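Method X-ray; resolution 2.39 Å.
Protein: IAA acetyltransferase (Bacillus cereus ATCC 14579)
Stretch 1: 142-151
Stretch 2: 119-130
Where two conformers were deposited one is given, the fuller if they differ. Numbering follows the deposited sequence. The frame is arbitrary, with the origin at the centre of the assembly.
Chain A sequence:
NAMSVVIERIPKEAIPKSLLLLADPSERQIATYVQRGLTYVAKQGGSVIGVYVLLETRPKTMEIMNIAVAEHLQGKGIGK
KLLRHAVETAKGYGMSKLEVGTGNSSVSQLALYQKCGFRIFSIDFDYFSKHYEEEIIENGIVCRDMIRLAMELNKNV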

# COMPACT_ATOMS: atom_id res chain seq x y z
N VAL A 142 8.14 -17.95 2.03
CA VAL A 142 8.10 -17.21 3.29
C VAL A 142 8.34 -15.72 3.04
O VAL A 142 9.35 -15.33 2.44
CB VAL A 142 9.12 -17.74 4.33
CG1 VAL A 142 9.07 -16.90 5.60
CG2 VAL A 142 8.85 -19.21 4.66
N CYS A 143 7.38 -14.91 3.47
CA CYS A 143 7.46 -13.46 3.43
C CYS A 143 8.32 -13.03 4.59
O CYS A 143 7.85 -12.92 5.72
CB CYS A 143 6.06 -12.87 3.55
SG CYS A 143 6.01 -11.12 3.25
N ARG A 144 9.58 -12.78 4.28
CA ARG A 144 10.63 -12.60 5.28
C ARG A 144 11.19 -11.18 5.27
O ARG A 144 11.39 -10.57 6.31
CB ARG A 144 11.72 -13.62 4.96
CG ARG A 144 12.97 -13.62 5.82
CD ARG A 144 13.94 -14.67 5.28
NE ARG A 144 13.26 -15.94 5.04
CZ ARG A 144 13.69 -16.93 4.26
NH1 ARG A 144 14.85 -16.83 3.60
NH2 ARG A 144 12.96 -18.03 4.15
N ASP A 145 11.42 -10.65 4.07
CA ASP A 145 12.10 -9.38 3.88
C ASP A 145 11.20 -8.37 3.18
O ASP A 145 10.38 -8.76 2.34
CB ASP A 145 13.36 -9.60 3.03
CG ASP A 145 14.24 -10.72 3.55
OD1 ASP A 145 14.53 -10.73 4.76
OD2 ASP A 145 14.66 -11.58 2.75
N MSE A 146 11.36 -7.08 3.50
CA MSE A 146 10.65 -6.02 2.79
C MSE A 146 11.50 -5.51 1.62
O MSE A 146 12.60 -4.98 1.81
CB MSE A 146 10.26 -4.87 3.73
CG MSE A 146 9.26 -3.85 3.18
SE MSE A 146 7.56 -4.48 2.96
CE MSE A 146 6.79 -3.85 4.46
N ILE A 147 10.98 -5.69 0.42
CA ILE A 147 11.60 -5.10 -0.77
C ILE A 147 11.11 -3.66 -0.88
O ILE A 147 9.90 -3.39 -0.82
CB ILE A 147 11.26 -5.91 -2.07
CG1 ILE A 147 11.59 -7.41 -1.91
CG2 ILE A 147 11.95 -5.30 -3.29
CD1 ILE A 147 12.95 -7.75 -1.36
N ARG A 148 12.06 -2.74 -1.03
CA ARG A 148 11.78 -1.30 -1.03
C ARG A 148 11.85 -0.79 -2.46
O ARG A 148 12.80 -1.09 -3.20
CB ARG A 148 12.80 -0.55 -0.16
CG ARG A 148 12.96 -1.06 1.28
CD ARG A 148 11.78 -0.64 2.13
NE ARG A 148 11.75 0.81 2.32
CZ ARG A 148 10.67 1.51 2.68
NH1 ARG A 148 9.51 0.89 2.89
NH2 ARG A 148 10.75 2.84 2.83
N LEU A 149 10.82 -0.04 -2.85
CA LEU A 149 10.74 0.50 -4.20
C LEU A 149 10.46 2.00 -4.13
O LEU A 149 9.88 2.50 -3.16
CB LEU A 149 9.65 -0.21 -5.03
CG LEU A 149 9.64 -1.72 -5.31
CD1 LEU A 149 8.89 -2.50 -4.22
CD2 LEU A 149 8.99 -1.98 -6.66
N ALA A 150 10.88 2.71 -5.17
CA ALA A 150 10.74 4.16 -5.18
C ALA A 150 10.49 4.68 -6.58
O ALA A 150 10.85 4.06 -7.58
CB ALA A 150 11.95 4.83 -4.57
N MSE A 151 9.88 5.85 -6.62
CA MSE A 151 9.49 6.50 -7.84
C MSE A 151 9.79 8.00 -7.69
O MSE A 151 9.43 8.62 -6.67
CB MSE A 151 7.99 6.29 -8.03
CG MSE A 151 7.50 6.53 -9.42
SE MSE A 151 5.70 6.61 -9.44
CE MSE A 151 5.45 6.60 -11.20
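Stretch 2 119-130: RIFSIDFDYFSK

Stretch 2 lies along stretch 1 as an antiparallel strand, 119-124, that turns at its end into the first residues of a helix. The axes of strands 119-124 and 146-151 approach to 4.5 Å, with 130° between their N-to-C directions, so the pair is strongly twisted. Asp-124 pairs with Met-146 through Asp-124 N to Met-146 O (2.8 Å) and Met-146 N to Asp-124 O (2.9 Å), and Arg-119 pairs likewise with Ala-150, both bonds being 2.9 Å (Arg-119 N to Ala-150 O, Ala-150 N to Arg-119 O). Between them the register slips by one residue. Arg-148 N binds Ser-122 O at 2.7 Å, whereas Arg-148 O receives Phe-121 N at 2.9 Å, and Phe-121 is the extra residue of a beta bulge, with phi/psi of -130/-15°.

At the bulge, the Phe-121 side chain starts sideways, but its ring comes nearer to stretch 1, laying one face over Arg-148 CB (4.1 Å from the ring centroid) while its CE2 lies 3.6 Å from Ala-150 CB. On the other face of the sheet Ile-120 fits between two neighbours, its CG2 3.4 Å from Ile-147 CG2 and its CG1 3.7 Å from Leu-149 CD2.

Beyond Asp-124 a type II turn, with Asp-126 at phi/psi 66/20°, swings the chain into the helix. Asp-145 OD1 accepts Asp-126 N at 2.8 Å, and Arg-144 O takes a weak bond from Phe-128 N at 3.3 Å. The CA-to-CB bonds of Tyr-127 and Phe-128 both point toward stretch 1. Cys-143 SG sits almost squarely over the Phe-128 ring, 3.6 Å from its centroid. The selenomethionine Met-146 reaches both rings: its SE is 3.6 Å from Phe-128 CZ, and its CE lies over one face of the Tyr-127 ring in a CH-pi contact, 4.0 Å from the centroid.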

# COMPACT_ATOMS: atom_id res chain seq x y z
N ARG A 119 10.82 1.55 -8.93
CA ARG A 119 12.05 0.82 -9.11
C ARG A 119 12.53 0.24 -7.77
O ARG A 119 12.53 0.94 -6.75
CB ARG A 119 13.11 1.71 -9.74
CG ARG A 119 14.35 0.97 -10.19
CD ARG A 119 15.41 1.94 -10.60
NE ARG A 119 16.62 1.26 -11.06
CZ ARG A 119 17.70 1.90 -11.49
NH1 ARG A 119 17.72 3.22 -11.51
NH2 ARG A 119 18.77 1.22 -11.89
N ILE A 120 12.93 -1.03 -7.79
CA ILE A 120 13.44 -1.70 -6.59
C ILE A 120 14.83 -1.15 -6.28
O ILE A 120 15.68 -1.12 -7.16
CB ILE A 120 13.50 -3.25 -6.77
CG1 ILE A 120 12.13 -3.86 -7.09
CG2 ILE A 120 14.10 -3.93 -5.55
CD1 ILE A 120 12.22 -5.21 -7.85
N PHE A 121 15.05 -0.73 -5.04
CA PHE A 121 16.33 -0.11 -4.66
C PHE A 121 16.98 -0.68 -3.40
O PHE A 121 18.16 -0.47 -3.18
CB PHE A 121 16.21 1.43 -4.58
CG PHE A 121 15.48 1.93 -3.36
CD1 PHE A 121 16.17 2.29 -2.20
CD2 PHE A 121 14.09 2.08 -3.37
CE1 PHE A 121 15.50 2.75 -1.07
CE2 PHE A 121 13.42 2.56 -2.24
CZ PHE A 121 14.12 2.89 -1.09
N SER A 122 16.24 -1.44 -2.60
CA SER A 122 16.71 -1.84 -1.28
C SER A 122 15.87 -2.96 -0.65
O SER A 122 14.73 -3.19 -1.05
CB SER A 122 16.69 -0.62 -0.34
OG SER A 122 17.74 -0.72 0.60
N ILE A 123 16.46 -3.64 0.33
CA ILE A 123 15.85 -4.75 1.06
C ILE A 123 16.02 -4.53 2.57
O ILE A 123 17.15 -4.41 3.05
CB ILE A 123 16.51 -6.11 0.69
CG1 ILE A 123 16.50 -6.34 -0.82
CG2 ILE A 123 15.81 -7.28 1.40
CD1 ILE A 123 17.72 -7.09 -1.34
N ASP A 124 14.91 -4.44 3.32
CA ASP A 124 14.97 -4.54 4.78
C ASP A 124 14.87 -6.02 5.16
O ASP A 124 13.79 -6.60 5.09
CB ASP A 124 13.82 -3.79 5.48
CG ASP A 124 13.86 -2.29 5.27
OD1 ASP A 124 14.94 -1.71 4.98
OD2 ASP A 124 12.77 -1.66 5.43
N PHE A 125 16.00 -6.61 5.56
CA PHE A 125 16.04 -8.02 5.91
C PHE A 125 15.32 -8.33 7.22
O PHE A 125 15.47 -7.61 8.19
CB PHE A 125 17.49 -8.54 5.95
CG PHE A 125 18.16 -8.56 4.62
CD1 PHE A 125 19.11 -7.59 4.28
CD2 PHE A 125 17.83 -9.53 3.67
CE1 PHE A 125 19.73 -7.59 3.03
CE2 PHE A 125 18.44 -9.54 2.41
CZ PHE A 125 19.39 -8.57 2.09
N ASP A 126 14.55 -9.41 7.22
CA ASP A 126 13.86 -9.93 8.41
C ASP A 126 12.78 -8.98 8.94
O ASP A 126 12.37 -9.10 10.10
CB ASP A 126 14.86 -10.29 9.52
CG ASP A 126 15.78 -11.44 9.13
OD1 ASP A 126 15.27 -12.49 8.67
OD2 ASP A 126 17.01 -11.30 9.31
N TYR A 127 12.32 -8.07 8.10
CA TYR A 127 11.34 -7.08 8.49
C TYR A 127 10.10 -7.73 9.11
O TYR A 127 9.65 -7.32 10.19
CB TYR A 127 10.93 -6.24 7.28
CG TYR A 127 9.87 -5.20 7.58
CD1 TYR A 127 10.21 -3.88 7.89
CD2 TYR A 127 8.51 -5.55 7.57
CE1 TYR A 127 9.23 -2.92 8.17
CE2 TYR A 127 7.53 -4.60 7.85
CZ TYR A 127 7.89 -3.30 8.14
OH TYR A 127 6.90 -2.38 8.41
N PHE A 128 9.58 -8.75 8.44
CA PHE A 128 8.30 -9.34 8.81
C PHE A 128 8.40 -10.19 10.05
O PHE A 128 7.52 -10.13 10.91
CB PHE A 128 7.71 -10.12 7.64
CG PHE A 128 7.28 -9.24 6.53
CD1 PHE A 128 8.16 -8.91 5.50
CD2 PHE A 128 5.99 -8.68 6.53
CE1 PHE A 128 7.76 -8.07 4.48
CE2 PHE A 128 5.58 -7.83 5.51
CZ PHE A 128 6.46 -7.52 4.48
N SER A 129 9.48 -10.96 10.15
CA SER A 129 9.78 -11.77 11.32
C SER A 129 9.80 -10.89 12.57
O SER A 129 9.36 -11.30 13.64
CB SER A 129 11.14 -12.46 11.15
OG SER A 129 11.37 -12.79 9.78
N LYS A 130 10.29 -9.66 12.39
CA LYS A 130 10.48 -8.70 13.45
C LYS A 130 9.19 -7.96 13.85
O LYS A 130 9.02 -7.62 15.02
CB LYS A 130 11.52 -7.67 13.01
CG LYS A 130 12.57 -7.37 14.05
CD LYS A 130 13.90 -7.10 13.39
CE LYS A 130 14.55 -8.39 12.89
NZ LYS A 130 15.77 -8.08 12.09